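Local coordinates for protein SusD homolog (Bacteroides thetaiotaomicron, PDB 3EHM) that probably binds mucin O-glycans as a SusD-like outer-membrane lipoprotein, helping a human gut symbiont to use these host sugars, at residues 225-230 and 358-363; 133-138 and 446-451. All coordinates share one frame; numbering follows the deposited sequence.

Overall arrangement
Both contacts join parts of the chain that are far apart in sequence, and both belong to the helical SusD-like fold. Interaction 2 (133-138 with 446-451) lies at the heart of the molecule, its centre about 3 Å from the centre of the chain, whereas the centre of interaction 1 (225-230 with 358-363) is about 23 Å from that point and the contact is only partly buried. The centres of the two contacts are about 23 Å apart and their nearest atoms about 12 Å, so they do not touch. Helix 197-215 runs past both: it packs on Y226, I227 and A230 of interaction 1, while its R214 bridges D138 and E451 of interaction 2. In sequence, interaction 1 falls wholly between the two segments of interaction 2.

Interaction 1: 225-230 and 358-363; sequences EYITKA and NLIGGD
I227 of helix 220-231 reaches out to L359 and I360, and almost all of the direct contact from this helix is made by this one side chain, chiefly its CD1, with CG1 also against I360 CG2. With CG1 anti to the backbone N (chi1 -167°) and the chain extended beyond it, CD1 is carried to the far segment, where it lies 4.0 Å from L359 CB and 3.9 Å from I360 CG2. The I227 side chain crosses both partners at about a right angle. I227 also rests on L209 and V212 of helix 197-215 and on A354 of helix 344-356, which I360 touches as well, so this apolar side is the tightly packed one. The opposing segment links helices 344-356 and 364-378, and a Schellman motif ends the first of these where the link begins: N358, at positive phi, is its C-prime residue, L359 N bonds to A354 O and N358 N to A355 O. The other side of the contact is looser and hydrated. There a water is hydrogen-bonded to T228 OG1 (2.7 Å) and donates to L359 O at 2.9 Å, so hydroxyl and loop carbonyl are joined through this one water, with no direct hydrogen bond between the segments.

Interaction 2: 133-138 and 446-451; sequences WLRATD and YPNAVE
R135 and V450 are brought together by a bend in the arginine: CG stands anti to the carbonyl carbon (chi1 -74°), and a turn at chi3 (63°) brings the guanidinium against V450, the two side chains crossing at about a right angle. V450, whose CG1 is anti to its backbone N (chi1 178°), puts its two methyls to separate uses. CG2 lies over one face of the guanidinium, 3.3 Å from R135 NH1 and 3.7 Å from R135 CZ, while CG1 packs against the aliphatic stem, 4.0 Å from R135 CG. At the guanidinium edge, and in its plane, R135 NH1 donates to a water 2.9 Å away. That water in turn donates to N448 OD1, also at 2.9 Å, and spans the 4.2 Å between R135 NH1 and N448 OD1, which form no direct bond. The salt bridge from R135 NH2 to D56 OD1 probably balances the charge of the buried guanidinium, and with the water on NH1 it limits the group's rotation. F95 of helix 85-110 touches both R135 and V450. Nearby, R214 forms salt bridges with both D138 and E451, probably easing the repulsion between these carboxylates. N448 is the N-cap residue of helix 449-459, so the contact sets a helix start that follows the cis Y446-P447 peptide bond against helix 116-140 in the buried core of this SusD-like, tetratricopeptide-repeat-containing fold.

Interaction 1: 225-230 and 358-363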
loop_
_atom_site.group_PDB
_atom_site.type_symbol
_atom_site.label_atom_id
_atom_site.label_comp_id
_atom_site.label_asym_id
_atom_site.label_seq_id
_atom_site.Cartn_x
_atom_site.Cartn_y
_atom_site.Cartn_z
ATOM N N GLU A 225 6.647 19.815 -11.664
ATOM C CA GLU A 225 8.103 19.903 -11.705
ATOM C C GLU A 225 8.749 18.552 -12.000
ATOM O O GLU A 225 9.889 18.504 -12.458
ATOM C CB GLU A 225 8.652 20.444 -10.375
ATOM C CG GLU A 225 10.102 20.930 -10.447
ATOM C CD GLU A 225 10.693 21.277 -9.084
ATOM O OE1 GLU A 225 9.929 21.687 -8.182
ATOM O OE2 GLU A 225 11.930 21.153 -8.918
ATOM N N TYR A 226 8.025 17.457 -11.761
ATOM C CA TYR A 226 8.594 16.128 -11.982
ATOM C C TYR A 226 7.799 15.121 -12.808
ATOM O O TYR A 226 8.381 14.173 -13.339
ATOM C CB TYR A 226 8.923 15.463 -10.641
ATOM C CG TYR A 226 10.028 16.128 -9.855
ATOM C CD1 TYR A 226 9.772 17.240 -9.055
ATOM C CD2 TYR A 226 11.330 15.636 -9.902
ATOM C CE1 TYR A 226 10.790 17.844 -8.317
ATOM C CE2 TYR A 226 12.351 16.228 -9.173
ATOM C CZ TYR A 226 12.077 17.329 -8.381
ATOM O OH TYR A 226 13.089 17.902 -7.643
ATOM N N ILE A 227 6.487 15.297 -12.911
ATOM C CA ILE A 227 5.676 14.340 -13.658
ATOM C C ILE A 227 6.089 14.229 -15.123
ATOM O O ILE A 227 6.066 13.144 -15.703
ATOM C CB ILE A 227 4.171 14.686 -13.562
ATOM C CG1 ILE A 227 3.341 13.507 -14.064
ATOM C CG2 ILE A 227 3.854 15.930 -14.377
ATOM C CD1 ILE A 227 1.889 13.560 -13.616
ATOM N N THR A 228 6.477 15.351 -15.717
ATOM C CA THR A 228 6.906 15.348 -17.107
ATOM C C THR A 228 8.236 14.608 -17.241
ATOM O O THR A 228 8.432 13.847 -18.186
ATOM C CB THR A 228 7.061 16.784 -17.646
ATOM O OG1 THR A 228 5.788 17.444 -17.618
ATOM C CG2 THR A 228 7.587 16.762 -19.076
ATOM N N LYS A 229 9.143 14.820 -16.292
ATOM C CA LYS A 229 10.444 14.154 -16.333
ATOM C C LYS A 229 10.292 12.646 -16.137
ATOM O O LYS A 229 11.040 11.859 -16.707
ATOM C CB LYS A 229 11.376 14.709 -15.250
ATOM C CG LYS A 229 11.547 16.218 -15.276
ATOM C CD LYS A 229 12.835 16.657 -14.581
ATOM C CE LYS A 229 12.919 16.171 -13.140
ATOM N NZ LYS A 229 14.191 16.601 -12.473
ATOM N N ALA A 230 9.319 12.252 -15.322
ATOM C CA ALA A 230 9.080 10.839 -15.050
ATOM C C ALA A 230 8.643 10.078 -16.295
ATOM O O ALA A 230 9.090 8.958 -16.540
ATOM C CB ALA A 230 8.025 10.696 -13.962
ATOM N N ASN A 358 -5.177 17.466 -16.304
ATOM C CA ASN A 358 -4.321 18.153 -17.270
ATOM C C ASN A 358 -2.842 18.286 -16.924
ATOM O O ASN A 358 -2.216 19.294 -17.258
ATOM C CB ASN A 358 -4.880 19.549 -17.555
ATOM C CG ASN A 358 -6.061 19.522 -18.499
ATOM O OD1 ASN A 358 -7.083 18.895 -18.222
ATOM N ND2 ASN A 358 -5.927 20.211 -19.626
ATOM N N LEU A 359 -2.279 17.280 -16.267
ATOM C CA LEU A 359 -0.865 17.320 -15.918
ATOM C C LEU A 359 -0.055 16.706 -17.063
ATOM O O LEU A 359 1.112 17.032 -17.261
ATOM C CB LEU A 359 -0.622 16.554 -14.612
ATOM C CG LEU A 359 -1.424 17.040 -13.400
ATOM C CD1 LEU A 359 -1.027 16.242 -12.169
ATOM C CD2 LEU A 359 -1.173 18.521 -13.172
ATOM N N ILE A 360 -0.692 15.810 -17.811
ATOM C CA ILE A 360 -0.068 15.156 -18.958
ATOM C C ILE A 360 -1.097 15.092 -20.079
ATOM O O ILE A 360 -2.277 15.368 -19.862
ATOM C CB ILE A 360 0.372 13.707 -18.644
ATOM C CG1 ILE A 360 -0.858 12.841 -18.351
ATOM C CG2 ILE A 360 1.334 13.691 -17.469
ATOM C CD1 ILE A 360 -0.542 11.362 -18.177
ATOM N N GLY A 361 -0.652 14.717 -21.274
ATOM C CA GLY A 361 -1.569 14.617 -22.395
ATOM C C GLY A 361 -2.239 13.255 -22.434
ATOM O O GLY A 361 -1.781 12.311 -21.786
ATOM N N GLY A 362 -3.330 13.148 -23.184
ATOM C CA GLY A 362 -4.020 11.877 -23.284
ATOM C C GLY A 362 -5.444 11.889 -22.768
ATOM O O GLY A 362 -5.885 12.841 -22.122
ATOM N N ASP A 363 -6.160 10.807 -23.056
ATOM C CA ASP A 363 -7.550 10.645 -22.650
ATOM C C ASP A 363 -7.626 9.814 -21.373
ATOM O O ASP A 363 -7.194 8.663 -21.352
ATOM C CB ASP A 363 -8.329 9.934 -23.759
ATOM C CG ASP A 363 -9.797 9.774 -23.429
ATOM O OD1 ASP A 363 -10.413 8.799 -23.910
ATOM O OD2 ASP A 363 -10.341 10.624 -22.699
HETATM O O HOH W 1 3.548 16.493 -18.680
#

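Interaction 2: 133-138 and 446-451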
loop_
_atom_site.group_PDB
_atom_site.type_symbol
_atom_site.label_atom_id
_atom_site.label_comp_id
_atom_site.label_asym_id
_atom_site.label_seq_id
_atom_site.Cartn_x
_atom_site.Cartn_y
_atom_site.Cartn_z
ATOM N N TRP A 133 10.777 4.008 2.501
ATOM C CA TRP A 133 10.498 5.204 3.284
ATOM C C TRP A 133 9.326 6.025 2.772
ATOM O O TRP A 133 8.839 6.910 3.474
ATOM C CB TRP A 133 11.759 6.057 3.422
ATOM C CG TRP A 133 12.779 5.409 4.314
ATOM C CD1 TRP A 133 12.657 4.208 4.966
ATOM C CD2 TRP A 133 14.065 5.925 4.667
ATOM N NE1 TRP A 133 13.787 3.952 5.704
ATOM C CE2 TRP A 133 14.669 4.989 5.538
ATOM C CE3 TRP A 133 14.767 7.091 4.334
ATOM C CZ2 TRP A 133 15.944 5.182 6.081
ATOM C CZ3 TRP A 133 16.036 7.284 4.874
ATOM C CH2 TRP A 133 16.609 6.332 5.738
ATOM N N LEU A 134 8.872 5.735 1.555
ATOM C CA LEU A 134 7.702 6.417 1.020
ATOM C C LEU A 134 6.546 5.886 1.872
ATOM O O LEU A 134 5.625 6.621 2.224
ATOM C CB LEU A 134 7.476 6.064 -0.453
ATOM C CG LEU A 134 6.154 6.567 -1.055
ATOM C CD1 LEU A 134 6.027 8.076 -0.856
ATOM C CD2 LEU A 134 6.102 6.223 -2.540
ATOM N N ARG A 135 6.611 4.600 2.208
ATOM C CA ARG A 135 5.596 3.979 3.053
ATOM C C ARG A 135 5.688 4.591 4.450
ATOM O O ARG A 135 4.674 4.910 5.071
ATOM C CB ARG A 135 5.831 2.466 3.156
ATOM C CG ARG A 135 5.470 1.678 1.901
ATOM C CD ARG A 135 6.256 0.374 1.831
ATOM N NE ARG A 135 5.969 -0.552 2.927
ATOM C CZ ARG A 135 4.898 -1.338 2.987
ATOM N NH1 ARG A 135 3.995 -1.312 2.013
ATOM N NH2 ARG A 135 4.746 -2.174 4.005
ATOM N N ALA A 136 6.916 4.746 4.935
ATOM C CA ALA A 136 7.154 5.308 6.265
ATOM C C ALA A 136 6.519 6.685 6.425
ATOM O O ALA A 136 5.761 6.924 7.367
ATOM C CB ALA A 136 8.654 5.389 6.537
ATOM N N THR A 137 6.824 7.598 5.512
ATOM C CA THR A 137 6.252 8.933 5.614
ATOM C C THR A 137 4.745 8.920 5.386
ATOM O O THR A 137 4.009 9.673 6.019
ATOM C CB THR A 137 6.902 9.914 4.626
ATOM O OG1 THR A 137 6.287 11.200 4.771
ATOM C CG2 THR A 137 6.740 9.433 3.194
ATOM N N ASP A 138 4.278 8.057 4.494
ATOM C CA ASP A 138 2.844 7.982 4.223
ATOM C C ASP A 138 2.078 7.385 5.394
ATOM O O ASP A 138 0.861 7.543 5.493
ATOM C CB ASP A 138 2.580 7.177 2.950
ATOM C CG ASP A 138 3.024 7.914 1.702
ATOM O OD1 ASP A 138 3.262 9.140 1.798
ATOM O OD2 ASP A 138 3.127 7.282 0.628
ATOM N N TYR A 446 -4.400 -4.605 -4.942
ATOM C CA TYR A 446 -4.430 -5.725 -4.004
ATOM C C TYR A 446 -3.262 -6.670 -4.285
ATOM O O TYR A 446 -3.017 -7.032 -5.432
ATOM C CB TYR A 446 -5.768 -6.476 -4.100
ATOM C CG TYR A 446 -5.822 -7.707 -3.221
ATOM C CD1 TYR A 446 -5.456 -8.956 -3.717
ATOM C CD2 TYR A 446 -6.173 -7.612 -1.874
ATOM C CE1 TYR A 446 -5.433 -10.079 -2.895
ATOM C CE2 TYR A 446 -6.148 -8.733 -1.040
ATOM C CZ TYR A 446 -5.772 -9.959 -1.559
ATOM O OH TYR A 446 -5.689 -11.061 -0.740
ATOM N N PRO A 447 -2.552 -7.115 -3.233
ATOM C CA PRO A 447 -2.735 -6.817 -1.809
ATOM C C PRO A 447 -1.842 -5.715 -1.220
ATOM O O PRO A 447 -1.521 -5.755 -0.032
ATOM C CB PRO A 447 -2.437 -8.156 -1.167
ATOM C CG PRO A 447 -1.222 -8.575 -1.955
ATOM C CD PRO A 447 -1.608 -8.239 -3.398
ATOM N N ASN A 448 -1.436 -4.744 -2.031
ATOM C CA ASN A 448 -0.580 -3.657 -1.542
ATOM C C ASN A 448 -1.428 -2.712 -0.679
ATOM O O ASN A 448 -1.839 -1.638 -1.126
ATOM C CB ASN A 448 0.014 -2.887 -2.722
ATOM C CG ASN A 448 1.196 -2.025 -2.322
ATOM O OD1 ASN A 448 1.306 -1.586 -1.174
ATOM N ND2 ASN A 448 2.082 -1.767 -3.275
ATOM N N ALA A 449 -1.673 -3.125 0.561
ATOM C CA ALA A 449 -2.498 -2.374 1.507
ATOM C C ALA A 449 -2.058 -0.957 1.865
ATOM O O ALA A 449 -2.887 -0.048 1.921
ATOM C CB ALA A 449 -2.667 -3.191 2.787
ATOM N N VAL A 450 -0.771 -0.757 2.130
ATOM C CA VAL A 450 -0.306 0.576 2.504
ATOM C C VAL A 450 -0.599 1.613 1.423
ATOM O O VAL A 450 -1.098 2.698 1.724
ATOM C CB VAL A 450 1.210 0.589 2.820
ATOM C CG1 VAL A 450 1.662 2.009 3.163
ATOM C CG2 VAL A 450 1.498 -0.337 3.995
ATOM N N GLU A 451 -0.297 1.281 0.169
ATOM C CA GLU A 451 -0.542 2.213 -0.931
ATOM C C GLU A 451 -2.039 2.513 -1.056
ATOM O O GLU A 451 -2.432 3.654 -1.265
ATOM C CB GLU A 451 -0.003 1.632 -2.242
ATOM C CG GLU A 451 -0.119 2.543 -3.461
ATOM C CD GLU A 451 0.596 3.878 -3.296
ATOM O OE1 GLU A 451 1.589 3.950 -2.537
ATOM O OE2 GLU A 451 0.170 4.855 -3.949
HETATM O O HOH W 2 3.500 0.096 -0.457
#